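Reticulocyte binding protein (PDB 3FAW) probably hydrolyses the alpha-1,6 branch linkages of pullulan and related alpha-glucans as a cell-wall-anchored pullulanase of Group B Streptococcus. Local coordinates at residues H394-K397 with T398-E402; K215-D218 with P219-S223; A225-S229 with N230-D234; G460-A464 with A465-L469. One frame throughout, in Å; residues are numbered along the deposited sequence.

Contact 1 (H394-K397 with T398-E402); sequences HTAK and TYLFE
A local turn contact leads from the loop after barrel strand 385-390 into the short helix 399-402, with Lys-397 and Tyr-399 as its main pair. The two side chains run alongside each other in the same direction. CB of Lys-397 stands over one face of the Tyr-399 ring, 3.7 Å from the ring centroid and 14° off the normal, a CH-pi contact displaced slightly toward the rim. Tyr-399 reaches this place because its chi1 of 65° tucks CG over its own backbone, which folds the ring back along the lysine. Lys-397 CG follows near the phenol end, 3.7 Å from Tyr-399 OH. The ammonium bonds to Tyr-323; the tyrosine hydroxyl is hydrogen-bonded to the backbone carbonyl of Lys-237, whose side chain makes a cation-pi contact with the ring.

The turn itself is closed by Leu-400 N donating to Lys-397 O at 3.1 Å. Leu-400 CD1 lies 4.4 Å from Ala-396 CB, and CG2 of Thr-395 meets the Phe-401 ring obliquely at CD2, 4.0 Å away. A water hydrogen-bonded to Thr-395 OG1 (2.7 Å) donates to Thr-398 O and accepts a weak bond from Phe-401 N, linking Thr-395 to the backbone of both.

In the alpha-amylase-type barrel domain, Thr-395 is bonded to Gly-425 of strand 424-425 and Thr-398 to Glu-420 of strand 420-421, while Ala-396 and Tyr-399 both touch Phe-322 in the loop after strand 312-315.

Contact 2 (K215-D218 with P219-S223); sequences KILD and PYAKS
Asp-218 and Ala-221 bound a type I beta turn, held by the bond from Ala-221 N to Asp-218 O (3.1 Å). A second bond, from the side chain, reinforces it: Tyr-220 N donates to Asp-218 OD1 at 3.1 Å, with an N-H...O angle of 153°. This is an Asx turn at Asp-218, superposed on the type I turn, so that two acceptors of one aspartate grip successive amides. The amide of Tyr-220 approaches OD1 from well above the carboxylate plane. The carboxylate reaches forward over the turn because CG is anti to the backbone N (chi1 -171°), and OD1 consequently also lies against the proline, 3.3 Å from Pro-219 CD. Its other oxygen, OD2, is bonded to Tyr-203, so the buried carboxylate has partners on both oxygens. Past the turn, Lys-222 curls back on itself so that NZ donates to Tyr-220 O at 2.6 Å, in the plane of that carbonyl.

The turn follows strand 212-216, in the stretch matching a carbohydrate-binding module 48, the N-terminal domain type of isoamylases. Here the chain leaves the module's antiparallel sheet and runs against the catalytic barrel: Tyr-220 is bonded to Asp-440 of helix 432-449 and its ring meets that of Phe-352.

The methyl of Ala-221 faces back over the turn, its CB 4.2 Å from that of Asp-218, and both Ala-221 and Leu-217 also touch Ala-241 of strand 241-242. Leu-217 CD1 comes within 4.4 Å of Ala-221 CB.

Contact 3 (A225-S229 with N230-D234); sequences AEWDS and NTVND
A short 3-10 turn in the long loop between strands 212-216 and 241-242 brings Asp-228 up against Thr-231. The carbonyl oxygen of Asp-228 accepts twice: from Thr-231 N at 2.9 Å, the donor lying above the carbonyl plane, and from Thr-231 OG1 at 2.7 Å, almost in line with the C=O bond. With chi1 at 67°, Thr-231 turns its hydroxyl back toward that carbonyl. A water bridges Asp-228 N, from which it accepts, and Thr-231 OG1, to which it donates.

At the start of the turn, OD1 of Asp-228 accepts from the amide two residues on, Asn-230 N, at 3.3 Å and from above the carboxylate plane, an Asx turn. The Asp-228 carboxylate and Asn-230 amide planes stand 81° apart, and the weak bond from Val-232 N to Ser-229 O (3.3 Å) carries the 3-10 pattern on by one residue.

The Trp-227 indole packs against Val-232 and Thr-231. The valine and tryptophan side chains are set obliquely, with Val-232 CG2 3.6 Å from Trp-227 CH2, and Thr-231 OG1 approaches CZ3 at 4.1 Å. The indole NE1 is bonded to Phe-322 O, and the ring also meets the Phe-322 ring, which places the indole against the loop after barrel strand 312-315.

Contact 4 (G460-A464 with A465-L469); sequences GDHDA and AAIEL
Asp-463 turns its carboxylate over the first turn of helix 464-477, toward Ala-466. From CB the chain swings back over its own backbone (chi1 56°), and CG stands 3.8 Å from Ala-466 CB. At the tip the two oxygens part: OD1 lies 3.6 Å from Ala-466 CB and bonds to Thr-429, while OD2 accepts from Ala-466 N at 2.9 Å, from above the carboxylate plane and with a bent N-H...O angle of 137°. OD2 also pairs with Arg-435 of helix 432-449 in a salt bridge.

This is an N-cap: the aspartate takes up an amide at the start of the helix, and its negative charge probably interacts favourably with the helix dipole. The same amide gives a weak second bond to Asp-463 O. One turn on, Glu-468 N donates to Ala-464 O at 2.8 Å, nearly straight, the first regular helical bond here.

Beside the cap, the His-462 and Ile-467 side chains are set roughly perpendicular, with His-462 CB 4.0 Å from Ile-467 CD1. The imidazole ND1 bonds to Thr-429, the threonine that also holds Asp-463 OD1, and Ile-467 packs on Leu-438 of helix 432-449.

How the contacts relate
Following the chain, contact 2 comes first, just after strand 212-216, where the chain leaves the module's sheet; contact 3 follows in the same long loop before strand 241-242, almost directly after it in sequence. Contact 1 then opens beyond barrel strand 385-390, and contact 4 after strand 453-456, at the start of helix 464-477. All four are local and in series, so none nests in or crosses another. Only contacts 1 and 2 touch apart from sequence adjacency: Phe-401 CE1 packs on Pro-219 CB at 3.6 Å, joining the barrel to the carbohydrate-binding module. Contacts 3 and 4 are the farthest apart, their centres about 32 Å from each other.

Contact 1 (H394-K397 with T398-E402)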
# COMPACT_ATOMS: atom_id res chain seq x y z
N HIS A 394 6.31 -8.12 0.25
CA HIS A 394 6.39 -9.47 0.80
C HIS A 394 5.16 -10.30 0.46
O HIS A 394 4.10 -9.77 0.13
CB HIS A 394 6.60 -9.43 2.33
CG HIS A 394 5.34 -9.22 3.10
ND1 HIS A 394 4.72 -8.00 3.21
CD2 HIS A 394 4.56 -10.10 3.79
CE1 HIS A 394 3.63 -8.12 3.95
NE2 HIS A 394 3.51 -9.38 4.31
N THR A 395 5.34 -11.62 0.53
CA THR A 395 4.28 -12.60 0.37
C THR A 395 3.96 -13.17 1.74
O THR A 395 4.74 -13.02 2.68
CB THR A 395 4.72 -13.74 -0.57
OG1 THR A 395 5.76 -14.50 0.04
CG2 THR A 395 5.23 -13.17 -1.89
N ALA A 396 2.81 -13.84 1.87
CA ALA A 396 2.38 -14.42 3.14
C ALA A 396 3.27 -15.58 3.58
O ALA A 396 3.54 -15.75 4.76
CB ALA A 396 0.92 -14.89 3.04
N LYS A 397 3.72 -16.37 2.60
CA LYS A 397 4.52 -17.56 2.87
C LYS A 397 5.63 -17.66 1.85
O LYS A 397 5.38 -17.57 0.65
CB LYS A 397 3.65 -18.83 2.77
CG LYS A 397 2.52 -18.92 3.78
CD LYS A 397 3.05 -19.09 5.19
CE LYS A 397 1.94 -19.39 6.17
NZ LYS A 397 2.46 -19.61 7.56
N THR A 398 6.86 -17.86 2.32
CA THR A 398 8.03 -17.95 1.44
C THR A 398 7.86 -19.04 0.37
O THR A 398 8.31 -18.88 -0.76
CB THR A 398 9.33 -18.21 2.26
OG1 THR A 398 9.52 -17.14 3.19
CG2 THR A 398 10.55 -18.33 1.35
N TYR A 399 7.19 -20.14 0.73
CA TYR A 399 7.00 -21.25 -0.20
C TYR A 399 6.15 -20.92 -1.45
O TYR A 399 6.30 -21.57 -2.48
CB TYR A 399 6.47 -22.51 0.52
CG TYR A 399 5.09 -22.41 1.15
CD1 TYR A 399 3.94 -22.29 0.36
CD2 TYR A 399 4.93 -22.50 2.53
CE1 TYR A 399 2.68 -22.23 0.94
CE2 TYR A 399 3.67 -22.44 3.11
CZ TYR A 399 2.55 -22.31 2.31
OH TYR A 399 1.30 -22.25 2.89
N LEU A 400 5.29 -19.90 -1.35
CA LEU A 400 4.42 -19.51 -2.47
C LEU A 400 5.17 -19.40 -3.80
O LEU A 400 4.68 -19.87 -4.83
CB LEU A 400 3.72 -18.17 -2.17
CG LEU A 400 2.44 -18.27 -1.34
CD1 LEU A 400 2.05 -16.92 -0.73
CD2 LEU A 400 1.30 -18.83 -2.20
N PHE A 401 6.34 -18.77 -3.76
CA PHE A 401 7.22 -18.63 -4.92
C PHE A 401 8.44 -19.55 -4.84
O PHE A 401 8.93 -20.00 -5.87
CB PHE A 401 7.66 -17.18 -5.07
CG PHE A 401 6.65 -16.30 -5.74
CD1 PHE A 401 6.61 -16.19 -7.12
CD2 PHE A 401 5.73 -15.57 -5.00
CE1 PHE A 401 5.68 -15.38 -7.75
CE2 PHE A 401 4.79 -14.77 -5.62
CZ PHE A 401 4.77 -14.67 -6.99
N GLU A 402 8.92 -19.83 -3.63
CA GLU A 402 10.14 -20.65 -3.47
C GLU A 402 9.92 -22.09 -3.95
O GLU A 402 10.85 -22.71 -4.47
CB GLU A 402 10.62 -20.65 -2.02
CG GLU A 402 12.08 -21.10 -1.82
CD GLU A 402 13.10 -20.10 -2.35
OE1 GLU A 402 12.73 -18.97 -2.72
OE2 GLU A 402 14.31 -20.44 -2.39
O HOH W 1 6.85 -16.17 -1.76

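Contact 2 (K215-D218 with P219-S223)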
# COMPACT_ATOMS: atom_id res chain seq x y z
N LYS A 215 3.12 -29.04 -4.75
CA LYS A 215 1.98 -28.46 -5.47
C LYS A 215 1.93 -26.95 -5.28
O LYS A 215 1.84 -26.47 -4.14
CB LYS A 215 0.67 -29.13 -5.02
CG LYS A 215 0.61 -30.62 -5.38
CD LYS A 215 -0.60 -31.34 -4.78
CE LYS A 215 -0.52 -32.84 -5.07
NZ LYS A 215 -1.68 -33.61 -4.54
N ILE A 216 1.98 -26.21 -6.39
CA ILE A 216 2.12 -24.75 -6.34
C ILE A 216 0.94 -23.99 -6.96
O ILE A 216 0.14 -24.55 -7.70
CB ILE A 216 3.48 -24.28 -6.98
CG1 ILE A 216 3.51 -24.48 -8.50
CG2 ILE A 216 4.66 -25.01 -6.34
CD1 ILE A 216 2.89 -23.35 -9.30
N LEU A 217 0.86 -22.70 -6.63
CA LEU A 217 -0.19 -21.81 -7.13
C LEU A 217 0.35 -20.97 -8.27
O LEU A 217 1.35 -20.28 -8.10
CB LEU A 217 -0.69 -20.90 -6.00
CG LEU A 217 -1.60 -19.72 -6.39
CD1 LEU A 217 -2.80 -20.19 -7.20
CD2 LEU A 217 -2.06 -18.93 -5.15
N ASP A 218 -0.30 -21.05 -9.43
CA ASP A 218 0.05 -20.23 -10.58
C ASP A 218 0.12 -18.75 -10.17
O ASP A 218 -0.90 -18.17 -9.79
CB ASP A 218 -0.99 -20.43 -11.69
CG ASP A 218 -0.60 -19.78 -13.01
OD1 ASP A 218 0.45 -19.10 -13.08
OD2 ASP A 218 -1.35 -19.96 -13.99
N PRO A 219 1.33 -18.15 -10.22
CA PRO A 219 1.42 -16.73 -9.83
C PRO A 219 0.64 -15.77 -10.74
O PRO A 219 0.29 -14.69 -10.29
CB PRO A 219 2.93 -16.44 -9.87
CG PRO A 219 3.55 -17.53 -10.63
CD PRO A 219 2.63 -18.72 -10.59
N TYR A 220 0.38 -16.18 -11.98
CA TYR A 220 -0.39 -15.38 -12.94
C TYR A 220 -1.87 -15.76 -12.99
O TYR A 220 -2.57 -15.39 -13.93
CB TYR A 220 0.23 -15.51 -14.34
CG TYR A 220 1.43 -14.62 -14.53
CD1 TYR A 220 2.63 -14.89 -13.88
CD2 TYR A 220 1.37 -13.48 -15.34
CE1 TYR A 220 3.73 -14.08 -14.03
CE2 TYR A 220 2.48 -12.66 -15.49
CZ TYR A 220 3.66 -12.97 -14.83
OH TYR A 220 4.77 -12.18 -14.97
N ALA A 221 -2.34 -16.47 -11.97
CA ALA A 221 -3.76 -16.83 -11.84
C ALA A 221 -4.66 -15.58 -11.76
O ALA A 221 -4.40 -14.68 -10.96
CB ALA A 221 -3.97 -17.71 -10.60
N LYS A 222 -5.70 -15.56 -12.59
CA LYS A 222 -6.62 -14.42 -12.67
C LYS A 222 -7.80 -14.54 -11.72
O LYS A 222 -8.51 -13.56 -11.48
CB LYS A 222 -7.12 -14.24 -14.11
CG LYS A 222 -6.01 -14.07 -15.16
CD LYS A 222 -5.10 -12.87 -14.87
CE LYS A 222 -4.02 -12.71 -15.92
NZ LYS A 222 -3.07 -13.87 -15.93
N SER A 223 -8.04 -15.74 -11.20
CA SER A 223 -8.99 -15.95 -10.11
C SER A 223 -8.66 -17.25 -9.37
O SER A 223 -7.71 -17.96 -9.73
CB SER A 223 -10.44 -15.97 -10.62
OG SER A 223 -11.36 -15.80 -9.54

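Contact 3 (A225-S229 with N230-D234)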
# COMPACT_ATOMS: atom_id res chain seq x y z
N ALA A 225 -10.30 -20.56 -6.44
CA ALA A 225 -11.37 -21.24 -5.71
C ALA A 225 -11.56 -20.56 -4.36
O ALA A 225 -10.63 -19.96 -3.83
CB ALA A 225 -11.02 -22.71 -5.51
N GLU A 226 -12.78 -20.64 -3.82
CA GLU A 226 -13.06 -20.12 -2.48
C GLU A 226 -11.99 -20.65 -1.51
O GLU A 226 -11.64 -21.83 -1.54
CB GLU A 226 -14.48 -20.48 -2.00
CG GLU A 226 -14.77 -21.96 -1.70
CD GLU A 226 -14.80 -22.86 -2.93
OE1 GLU A 226 -14.84 -22.36 -4.07
OE2 GLU A 226 -14.79 -24.10 -2.75
N TRP A 227 -11.47 -19.75 -0.68
CA TRP A 227 -10.27 -20.03 0.12
C TRP A 227 -10.54 -19.94 1.62
O TRP A 227 -11.14 -18.97 2.11
CB TRP A 227 -9.15 -19.07 -0.30
CG TRP A 227 -7.89 -19.13 0.54
CD1 TRP A 227 -7.32 -18.10 1.22
CD2 TRP A 227 -7.06 -20.28 0.76
NE1 TRP A 227 -6.19 -18.54 1.87
CE2 TRP A 227 -6.00 -19.87 1.60
CE3 TRP A 227 -7.11 -21.62 0.35
CZ2 TRP A 227 -5.00 -20.74 2.03
CZ3 TRP A 227 -6.11 -22.48 0.77
CH2 TRP A 227 -5.07 -22.04 1.60
N ASP A 228 -10.11 -20.98 2.33
CA ASP A 228 -10.16 -21.03 3.79
C ASP A 228 -8.83 -21.59 4.27
O ASP A 228 -8.57 -22.78 4.10
CB ASP A 228 -11.34 -21.91 4.25
CG ASP A 228 -11.41 -22.06 5.76
OD1 ASP A 228 -10.73 -21.30 6.49
OD2 ASP A 228 -12.15 -22.95 6.23
N SER A 229 -8.00 -20.74 4.87
CA SER A 229 -6.63 -21.13 5.26
C SER A 229 -6.58 -22.23 6.32
O SER A 229 -5.53 -22.85 6.51
CB SER A 229 -5.80 -19.92 5.70
OG SER A 229 -6.40 -19.22 6.77
N ASN A 230 -7.69 -22.48 7.01
CA ASN A 230 -7.79 -23.62 7.92
C ASN A 230 -7.64 -24.97 7.22
O ASN A 230 -7.28 -25.97 7.85
CB ASN A 230 -9.11 -23.59 8.70
CG ASN A 230 -9.14 -22.52 9.78
OD1 ASN A 230 -10.14 -21.83 9.96
ND2 ASN A 230 -8.03 -22.38 10.52
N THR A 231 -7.91 -25.01 5.91
CA THR A 231 -7.83 -26.25 5.14
C THR A 231 -6.41 -26.65 4.72
O THR A 231 -6.20 -27.73 4.17
CB THR A 231 -8.71 -26.19 3.86
OG1 THR A 231 -8.17 -25.22 2.95
CG2 THR A 231 -10.16 -25.82 4.21
N VAL A 232 -5.43 -25.78 4.98
CA VAL A 232 -4.03 -26.06 4.65
C VAL A 232 -3.54 -27.36 5.26
O VAL A 232 -3.82 -27.65 6.42
CB VAL A 232 -3.09 -24.91 5.13
CG1 VAL A 232 -1.64 -25.38 5.22
CG2 VAL A 232 -3.21 -23.70 4.21
N ASN A 233 -2.81 -28.16 4.47
CA ASN A 233 -2.08 -29.32 5.00
C ASN A 233 -0.68 -29.41 4.37
O ASN A 233 -0.24 -28.47 3.71
CB ASN A 233 -2.90 -30.62 4.83
CG ASN A 233 -3.23 -30.94 3.38
OD1 ASN A 233 -2.43 -30.71 2.48
ND2 ASN A 233 -4.41 -31.50 3.16
N ASP A 234 0.02 -30.51 4.61
CA ASP A 234 1.37 -30.71 4.07
C ASP A 234 1.41 -30.85 2.55
O ASP A 234 2.42 -30.56 1.92
CB ASP A 234 2.04 -31.94 4.72
CG ASP A 234 2.34 -31.74 6.20
OD1 ASP A 234 2.31 -30.58 6.68
OD2 ASP A 234 2.61 -32.75 6.88
O HOH W 2 -9.95 -23.59 1.05

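Contact 4 (G460-A464 with A465-L469)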
# COMPACT_ATOMS: atom_id res chain seq x y z
N GLY A 460 9.69 1.45 -0.10
CA GLY A 460 11.12 1.55 0.16
C GLY A 460 11.88 0.23 0.18
O GLY A 460 13.11 0.22 0.16
N ASP A 461 11.16 -0.89 0.24
CA ASP A 461 11.75 -2.22 0.07
C ASP A 461 12.18 -2.48 -1.37
O ASP A 461 13.03 -3.33 -1.62
CB ASP A 461 10.76 -3.32 0.49
CG ASP A 461 10.73 -3.56 1.99
OD1 ASP A 461 11.23 -2.70 2.75
OD2 ASP A 461 10.21 -4.61 2.41
N HIS A 462 11.57 -1.76 -2.31
CA HIS A 462 11.80 -1.99 -3.73
C HIS A 462 12.87 -1.10 -4.32
O HIS A 462 13.10 0.02 -3.87
CB HIS A 462 10.50 -1.80 -4.51
CG HIS A 462 9.47 -2.83 -4.21
ND1 HIS A 462 9.39 -4.14 -4.57
CD2 HIS A 462 8.37 -2.58 -3.41
CE1 HIS A 462 8.25 -4.64 -4.00
NE2 HIS A 462 7.65 -3.69 -3.31
N ASP A 463 13.53 -1.63 -5.35
CA ASP A 463 14.40 -0.84 -6.21
C ASP A 463 13.57 0.19 -6.97
O ASP A 463 12.44 -0.09 -7.39
CB ASP A 463 15.16 -1.75 -7.19
CG ASP A 463 14.24 -2.61 -8.04
OD1 ASP A 463 13.58 -3.51 -7.48
OD2 ASP A 463 14.16 -2.39 -9.27
N ALA A 464 14.13 1.38 -7.14
CA ALA A 464 13.48 2.47 -7.86
C ALA A 464 13.18 2.11 -9.32
O ALA A 464 12.18 2.54 -9.88
CB ALA A 464 14.32 3.73 -7.79
N ALA A 465 14.06 1.31 -9.93
CA ALA A 465 13.92 0.90 -11.33
C ALA A 465 12.62 0.13 -11.63
O ALA A 465 11.98 0.36 -12.66
CB ALA A 465 15.13 0.08 -11.77
N ALA A 466 12.25 -0.78 -10.73
CA ALA A 466 11.02 -1.57 -10.90
C ALA A 466 9.76 -0.70 -10.78
O ALA A 466 8.81 -0.87 -11.55
CB ALA A 466 10.97 -2.71 -9.88
N ILE A 467 9.76 0.23 -9.84
CA ILE A 467 8.61 1.12 -9.63
C ILE A 467 8.52 2.16 -10.75
O ILE A 467 7.42 2.51 -11.19
CB ILE A 467 8.65 1.81 -8.24
CG1 ILE A 467 8.84 0.79 -7.12
CG2 ILE A 467 7.37 2.61 -8.00
CD1 ILE A 467 7.77 -0.30 -7.07
N GLU A 468 9.68 2.65 -11.20
CA GLU A 468 9.75 3.51 -12.39
C GLU A 468 9.09 2.84 -13.58
O GLU A 468 8.26 3.44 -14.26
CB GLU A 468 11.21 3.83 -12.75
CG GLU A 468 11.76 5.12 -12.15
CD GLU A 468 11.24 6.39 -12.83
OE1 GLU A 468 10.35 6.29 -13.71
OE2 GLU A 468 11.73 7.49 -12.48
N LEU A 469 9.48 1.60 -13.84
CA LEU A 469 8.95 0.83 -14.96
C LEU A 469 7.45 0.60 -14.82
O LEU A 469 6.70 0.73 -15.78
CB LEU A 469 9.68 -0.51 -15.10
CG LEU A 469 9.35 -1.38 -16.32
CD1 LEU A 469 9.70 -0.64 -17.61
CD2 LEU A 469 10.08 -2.71 -16.24